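PDB 3ED5: putative HAD-hydrolase YfnB from Bacillus subtilis, which is probably a phosphate-ester hydrolase of the haloacid dehalogenase (HAD) superfamily, perhaps a 5'-nucleotidase. Local coordinates for residues Y83-G87 and A88-Q92; K134-D138 and S139-P143. One frame throughout, in Å; residues are numbered along the deposited sequence.

Interaction 1. Residues Y83-G87 and A88-Q92; sequences YEADG and ALLEQ
Asp86 caps the helix that follows by turning its carboxylate back to Leu89. From the backbone outward, its CB first lies against CB of Leu89, 3.8 Å away. CG has turned anti to the backbone N (chi1 -178°), beside the carbonyl carbon, and this swing carries the carboxylate toward the first turn, where Asp86 CG packs on Leu89 CB at 3.6 Å. At the tip, Asp86 OD1 accepts from Leu89 N at 3.1 Å in an almost straight bond (170° at the hydrogen), the N-cap bond. The amide arrives from above the carboxylate plane, 65° out of it. Asp86 OD2 lies 3.9 Å from Leu89 CB. Aspartate suits the position because its short chain can reach an amide of the first turn, where the carbonyl four residues back lies before the helix, and its negative charge would probably interact favourably with the positive end of the helix dipole. Behind the cap the regular pattern begins: Leu90 N bonds to Asp86 O and Glu91 N to Gly87 O, both at 3.0 Å. Gly87 starts the helix buried and without a side chain. A hydrophobic touch completes the turn, with Ala85 CB pressed tightly on Leu90 CD1 at 3.5 Å. The same leucine reaches Leu78 of helix 66-80. Glu91, one residue on, touches Val70, Asn71 and Phe74 of that helix, with its carboxylate oxygens in salt bridges to Arg73 and Arg95. The capped turn thus opens helix 87-98 against helix 66-80.

Interaction 2. Residues K134-D138 and S139-P143; sequences KRLRD and SGLFP. With FMT (formic acid), chain G.
Arg137 and Phe142 lie side by side, pointing the same way, with the guanidinium over a face of the ring in a cation-pi contact. Arg137 CZ sits 4.3 Å from the centroid of the Phe142 ring, 20° off its normal, and the two planes are 32° apart. Arg137 NH1 comes nearest, 3.6 Å from Phe142 CZ, while Arg137 CG makes an off-centre CH-pi contact nearer the ring's root. At the guanidinium edge, in plane, Arg137 NH2 donates at 2.8 Å to O2 of a bound formic acid, probably from the crystallisation liquor.

The ring is brought here by the way the helix ends. Phe142 CG stands anti to its own N (chi1 -176°), and Phe142 N bonds to Leu136 O at 3.0 Å. Gly140 N turns back to Arg137 O at 3.0 Å, closing a Schellman motif in which Gly140 has the positive phi that favours glycine. Ser139 grips Arg135 O twice: Ser139 OG, 2.9 Å from Arg135 O, meets a lone pair in the carbonyl plane, and the backbone N comes in tilted from it. With an alanine in place of Phe142, the guanidinium would probably lose its aromatic floor and be freer to turn, and a gap would open beside Leu136 and Ile148.

Farther out, Leu136 CD2 meets Leu141 CB, and Arg135 is salt-bridged to Asp15, its side chain about 9 Å from that of Asp13, the probable nucleophile. Chemically, the ring face offers the Arg137 cation a partner needing no counter-charge, while its N-H edge can still bind an acidic oxygen, here probably a formate.

Overall arrangement
Interaction 1 comes first along the chain and interaction 2 follows. Their centres are 28 Å apart, their nearest atoms about 11 Å, and they do not touch. Interaction 1 belongs to the helical cap inserted between strand 9-12 and strand 120-125, where it starts helix 87-98. Interaction 2 belongs to the core with its parallel sheet: it ends helix 129-138, which connects strand 120-125 to the outermost strand 147-150 in a beta-alpha-beta crossover. The two contacts thus sit in different modules, cap and core, whose junction in HAD enzymes usually frames the active site. The second lies nearer the probable nucleophile Asp13, which follows strand 9-12.

Interaction 1. Residues Y83-G87 and A88-Q92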
ATOM      1  N   TYR A  83      11.211 -17.396  21.927  1.00 38.76           N
ATOM      2  CA  TYR A  83       9.814 -17.443  22.396  1.00 40.48           C
ATOM      3  C   TYR A  83       8.981 -18.409  21.558  1.00 42.14           C
ATOM      4  O   TYR A  83       9.008 -18.339  20.314  1.00 43.06           O
ATOM      5  CB  TYR A  83       9.146 -16.057  22.329  1.00 40.05           C
ATOM      6  CG  TYR A  83       9.832 -14.927  23.090  1.00 40.10           C
ATOM      7  CD1 TYR A  83       9.560 -14.691  24.453  1.00 40.48           C
ATOM      8  CD2 TYR A  83      10.735 -14.077  22.451  1.00 38.39           C
ATOM      9  CE1 TYR A  83      10.187 -13.632  25.139  1.00 39.55           C
ATOM     10  CE2 TYR A  83      11.361 -13.024  23.120  1.00 38.70           C
ATOM     11  CZ  TYR A  83      11.084 -12.811  24.470  1.00 41.86           C
ATOM     12  OH  TYR A  83      11.710 -11.771  25.120  1.00 40.82           O
ATOM     13  N   GLU A  84       8.216 -19.288  22.218  1.00 42.92           N
ATOM     14  CA  GLU A  84       7.248 -20.138  21.527  0.50 43.60           C
ATOM     15  C   GLU A  84       5.957 -19.335  21.369  1.00 44.01           C
ATOM     16  O   GLU A  84       5.286 -19.022  22.366  1.00 45.57           O
ATOM     17  CB  GLU A  84       7.015 -21.456  22.285  0.50 44.19           C
ATOM     18  CG  GLU A  84       7.969 -22.576  21.866  0.50 44.54           C
ATOM     19  CD  GLU A  84       9.394 -22.091  21.681  0.50 45.96           C
ATOM     20  OE1 GLU A  84      10.124 -21.991  22.687  0.50 45.74           O
ATOM     21  OE2 GLU A  84       9.781 -21.808  20.523  0.50 47.11           O
ATOM     22  N   ALA A  85       5.636 -19.006  20.125  1.00 43.16           N
ATOM     23  CA  ALA A  85       4.621 -18.038  19.768  1.00 42.21           C
ATOM     24  C   ALA A  85       3.652 -18.602  18.745  1.00 40.70           C
ATOM     25  O   ALA A  85       4.043 -19.299  17.803  1.00 40.49           O
ATOM     26  CB  ALA A  85       5.307 -16.831  19.173  1.00 42.63           C
ATOM     27  N   ASP A  86       2.384 -18.299  18.948  1.00 39.42           N
ATOM     28  CA  ASP A  86       1.345 -18.686  18.022  1.00 37.84           C
ATOM     29  C   ASP A  86       1.217 -17.553  16.994  1.00 37.10           C
ATOM     30  O   ASP A  86       0.646 -16.505  17.300  1.00 35.40           O
ATOM     31  CB  ASP A  86       0.041 -18.858  18.801  1.00 38.27           C
ATOM     32  CG  ASP A  86      -1.090 -19.300  17.941  1.00 40.61           C
ATOM     33  OD1 ASP A  86      -1.120 -18.934  16.756  1.00 38.20           O
ATOM     34  OD2 ASP A  86      -1.969 -20.031  18.444  1.00 46.76           O
ATOM     35  N   GLY A  87       1.732 -17.781  15.778  1.00 35.14           N
ATOM     36  CA  GLY A  87       1.834 -16.711  14.777  1.00 34.90           C
ATOM     37  C   GLY A  87       0.474 -16.167  14.386  1.00 34.08           C
ATOM     38  O   GLY A  87       0.322 -14.947  14.153  1.00 34.99           O
ATOM     39  N   ALA A  88      -0.525 -17.040  14.320  1.00 33.87           N
ATOM     40  CA  ALA A  88      -1.902 -16.581  13.964  1.00 34.01           C
ATOM     41  C   ALA A  88      -2.569 -15.734  15.062  1.00 34.31           C
ATOM     42  O   ALA A  88      -3.251 -14.717  14.778  1.00 34.62           O
ATOM     43  CB  ALA A  88      -2.795 -17.761  13.567  1.00 34.27           C
ATOM     44  N   LEU A  89      -2.369 -16.141  16.313  1.00 33.68           N
ATOM     45  CA  LEU A  89      -2.872 -15.388  17.452  1.00 34.12           C
ATOM     46  C   LEU A  89      -2.183 -14.006  17.552  1.00 33.54           C
ATOM     47  O   LEU A  89      -2.861 -12.981  17.802  1.00 33.09           O
ATOM     48  CB  LEU A  89      -2.747 -16.213  18.758  1.00 35.08           C
ATOM     49  CG  LEU A  89      -3.049 -15.507  20.094  1.00 38.93           C
ATOM     50  CD1 LEU A  89      -4.522 -15.150  20.257  1.00 44.32           C
ATOM     51  CD2 LEU A  89      -2.600 -16.375  21.267  1.00 41.15           C
ATOM     52  N   LEU A  90      -0.864 -13.966  17.314  1.00 32.43           N
ATOM     53  CA  LEU A  90      -0.129 -12.711  17.418  1.00 32.85           C
ATOM     54  C   LEU A  90      -0.587 -11.762  16.312  1.00 33.45           C
ATOM     55  O   LEU A  90      -0.783 -10.558  16.532  1.00 32.17           O
ATOM     56  CB  LEU A  90       1.389 -12.942  17.359  1.00 32.96           C
ATOM     57  CG  LEU A  90       2.040 -13.532  18.613  1.00 34.25           C
ATOM     58  CD1 LEU A  90       3.387 -14.104  18.185  1.00 35.15           C
ATOM     59  CD2 LEU A  90       2.202 -12.473  19.704  1.00 37.97           C
ATOM     60  N   GLU A  91      -0.813 -12.341  15.135  1.00 32.22           N
ATOM     61  CA  GLU A  91      -1.276 -11.547  13.990  1.00 32.12           C
ATOM     62  C   GLU A  91      -2.678 -10.981  14.248  1.00 32.05           C
ATOM     63  O   GLU A  91      -2.941  -9.813  13.948  1.00 32.27           O
ATOM     64  CB  GLU A  91      -1.239 -12.389  12.732  1.00 30.98           C
ATOM     65  CG  GLU A  91      -2.120 -11.857  11.530  1.00 29.85           C
ATOM     66  CD  GLU A  91      -1.692 -10.466  11.012  1.00 31.92           C
ATOM     67  OE1 GLU A  91      -0.566  -9.971  11.261  1.00 30.90           O
ATOM     68  OE2 GLU A  91      -2.511  -9.868  10.255  1.00 32.88           O
ATOM     69  N   GLN A  92      -3.562 -11.788  14.825  1.00 32.02           N
ATOM     70  CA  GLN A  92      -4.890 -11.310  15.140  1.00 33.60           C
ATOM     71  C   GLN A  92      -4.822 -10.097  16.090  1.00 32.83           C
ATOM     72  O   GLN A  92      -5.557  -9.109  15.912  1.00 31.97           O
ATOM     73  CB  GLN A  92      -5.678 -12.475  15.718  1.00 35.03           C
ATOM     74  CG  GLN A  92      -7.012 -12.185  16.319  1.00 40.30           C
ATOM     75  CD  GLN A  92      -7.556 -13.469  16.975  1.00 47.62           C
ATOM     76  OE1 GLN A  92      -8.043 -14.368  16.287  1.00 51.94           O
ATOM     77  NE2 GLN A  92      -7.431 -13.568  18.303  1.00 48.30           N
TER

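Interaction 2. Residues K134-D138 and S139-P143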
ATOM      1  N   LYS A 134     -11.572  -0.080   6.489  1.00 30.60           N
ATOM      2  CA  LYS A 134     -11.725   0.581   7.785  1.00 30.10           C
ATOM      3  C   LYS A 134     -10.858   1.835   7.917  1.00 29.43           C
ATOM      4  O   LYS A 134     -11.376   2.900   8.314  1.00 29.84           O
ATOM      5  CB  LYS A 134     -11.459  -0.397   8.950  1.00 29.98           C
ATOM      6  CG  LYS A 134     -11.608   0.278  10.321  1.00 30.11           C
ATOM      7  CD  LYS A 134     -11.433  -0.737  11.463  1.00 31.19           C
ATOM      8  CE  LYS A 134     -11.850  -0.174  12.801  1.00 32.05           C
ATOM      9  NZ  LYS A 134     -11.040   1.027  13.176  1.00 34.29           N
ATOM     10  N   ARG A 135      -9.577   1.734   7.565  1.00 29.05           N
ATOM     11  CA  ARG A 135      -8.650   2.875   7.660  1.00 29.60           C
ATOM     12  C   ARG A 135      -9.017   3.995   6.670  1.00 30.14           C
ATOM     13  O   ARG A 135      -8.929   5.187   7.016  1.00 29.29           O
ATOM     14  CB  ARG A 135      -7.204   2.406   7.488  1.00 30.08           C
ATOM     15  CG  ARG A 135      -6.762   1.555   8.722  1.00 30.20           C
ATOM     16  CD  ARG A 135      -5.489   0.809   8.410  1.00 29.38           C
ATOM     17  NE  ARG A 135      -4.373   1.740   8.110  1.00 31.38           N
ATOM     18  CZ  ARG A 135      -3.594   1.698   7.028  1.00 31.38           C
ATOM     19  NH1 ARG A 135      -3.771   0.779   6.071  1.00 30.92           N
ATOM     20  NH2 ARG A 135      -2.607   2.586   6.913  1.00 32.49           N
ATOM     21  N   LEU A 136      -9.485   3.628   5.474  1.00 30.24           N
ATOM     22  CA  LEU A 136      -9.971   4.658   4.562  1.00 30.57           C
ATOM     23  C   LEU A 136     -11.227   5.348   5.102  1.00 30.63           C
ATOM     24  O   LEU A 136     -11.411   6.573   4.891  1.00 31.57           O
ATOM     25  CB  LEU A 136     -10.259   4.080   3.155  1.00 30.14           C
ATOM     26  CG  LEU A 136      -8.999   3.682   2.388  1.00 30.08           C
ATOM     27  CD1 LEU A 136      -9.396   2.811   1.182  1.00 33.11           C
ATOM     28  CD2 LEU A 136      -8.129   4.889   1.968  1.00 33.81           C
ATOM     29  N   ARG A 137     -12.119   4.592   5.728  1.00 30.19           N
ATOM     30  CA  ARG A 137     -13.324   5.209   6.309  1.00 31.19           C
ATOM     31  C   ARG A 137     -12.955   6.148   7.463  1.00 30.49           C
ATOM     32  O   ARG A 137     -13.437   7.277   7.535  1.00 30.42           O
ATOM     33  CB  ARG A 137     -14.332   4.167   6.784  1.00 31.71           C
ATOM     34  CG  ARG A 137     -15.098   3.507   5.654  1.00 34.25           C
ATOM     35  CD  ARG A 137     -16.330   2.764   6.185  1.00 40.32           C
ATOM     36  NE  ARG A 137     -17.148   2.261   5.079  1.00 44.06           N
ATOM     37  CZ  ARG A 137     -17.155   0.994   4.659  1.00 45.90           C
ATOM     38  NH1 ARG A 137     -17.924   0.656   3.641  1.00 48.87           N
ATOM     39  NH2 ARG A 137     -16.405   0.064   5.250  1.00 47.88           N
ATOM     40  N   ASP A 138     -12.125   5.648   8.377  1.00 30.79           N
ATOM     41  CA  ASP A 138     -11.798   6.397   9.579  1.00 30.44           C
ATOM     42  C   ASP A 138     -11.027   7.700   9.316  1.00 30.08           C
ATOM     43  O   ASP A 138     -11.167   8.655  10.088  1.00 29.61           O
ATOM     44  CB  ASP A 138     -10.971   5.510  10.546  1.00 28.38           C
ATOM     45  CG  ASP A 138     -11.779   4.324  11.126  1.00 30.05           C
ATOM     46  OD1 ASP A 138     -13.023   4.288  11.032  1.00 30.27           O
ATOM     47  OD2 ASP A 138     -11.158   3.420  11.760  1.00 30.23           O
ATOM     48  N   SER A 139     -10.230   7.731   8.248  1.00 30.83           N
ATOM     49  CA  SER A 139      -9.463   8.924   7.855  1.00 30.64           C
ATOM     50  C   SER A 139     -10.306   9.874   6.968  1.00 31.14           C
ATOM     51  O   SER A 139      -9.830  10.948   6.589  1.00 30.91           O
ATOM     52  CB  SER A 139      -8.226   8.493   7.044  1.00 31.28           C
ATOM     53  OG  SER A 139      -8.611   7.798   5.844  1.00 31.03           O
ATOM     54  N   GLY A 140     -11.517   9.450   6.628  1.00 30.35           N
ATOM     55  CA  GLY A 140     -12.409  10.253   5.736  1.00 30.36           C
ATOM     56  C   GLY A 140     -12.115  10.182   4.243  1.00 31.55           C
ATOM     57  O   GLY A 140     -12.742  10.923   3.473  1.00 30.43           O
ATOM     58  N   LEU A 141     -11.160   9.354   3.829  1.00 31.80           N
ATOM     59  CA  LEU A 141     -10.789   9.244   2.404  1.00 31.90           C
ATOM     60  C   LEU A 141     -11.763   8.409   1.599  1.00 32.70           C
ATOM     61  O   LEU A 141     -11.925   8.658   0.392  1.00 31.58           O
ATOM     62  CB  LEU A 141      -9.383   8.685   2.205  1.00 32.36           C
ATOM     63  CG  LEU A 141      -8.212   9.543   2.713  1.00 31.83           C
ATOM     64  CD1 LEU A 141      -6.937   8.767   2.489  1.00 34.23           C
ATOM     65  CD2 LEU A 141      -8.140  10.862   1.947  1.00 33.42           C
ATOM     66  N   PHE A 142     -12.417   7.454   2.253  1.00 32.21           N
ATOM     67  CA  PHE A 142     -13.244   6.433   1.570  1.00 32.54           C
ATOM     68  C   PHE A 142     -14.210   6.986   0.482  1.00 33.41           C
ATOM     69  O   PHE A 142     -14.211   6.479  -0.631  1.00 33.79           O
ATOM     70  CB  PHE A 142     -14.048   5.638   2.612  1.00 33.05           C
ATOM     71  CG  PHE A 142     -14.853   4.519   2.035  1.00 35.35           C
ATOM     72  CD1 PHE A 142     -14.274   3.276   1.837  1.00 38.82           C
ATOM     73  CD2 PHE A 142     -16.187   4.724   1.667  1.00 37.55           C
ATOM     74  CE1 PHE A 142     -15.015   2.221   1.289  1.00 41.13           C
ATOM     75  CE2 PHE A 142     -16.932   3.679   1.126  1.00 38.31           C
ATOM     76  CZ  PHE A 142     -16.332   2.440   0.917  1.00 39.29           C
ATOM     77  N   PRO A 143     -15.027   7.990   0.810  1.00 33.44           N
ATOM     78  CA  PRO A 143     -16.052   8.396  -0.168  1.00 33.31           C
ATOM     79  C   PRO A 143     -15.537   9.014  -1.478  1.00 33.93           C
ATOM     80  O   PRO A 143     -16.327   9.168  -2.446  1.00 33.13           O
ATOM     81  CB  PRO A 143     -16.881   9.436   0.601  1.00 33.95           C
ATOM     82  CG  PRO A 143     -16.514   9.236   2.028  1.00 34.98           C
ATOM     83  CD  PRO A 143     -15.093   8.841   2.014  1.00 33.37           C
TER
HETATM   84  C   FMT G 241     -15.901  -0.089   8.708  1.00 46.58           C
HETATM   85  O1  FMT G 241     -17.120   0.140   8.587  1.00 47.09           O
HETATM   86  O2  FMT G 241     -15.113  -0.192   7.761  1.00 45.13           O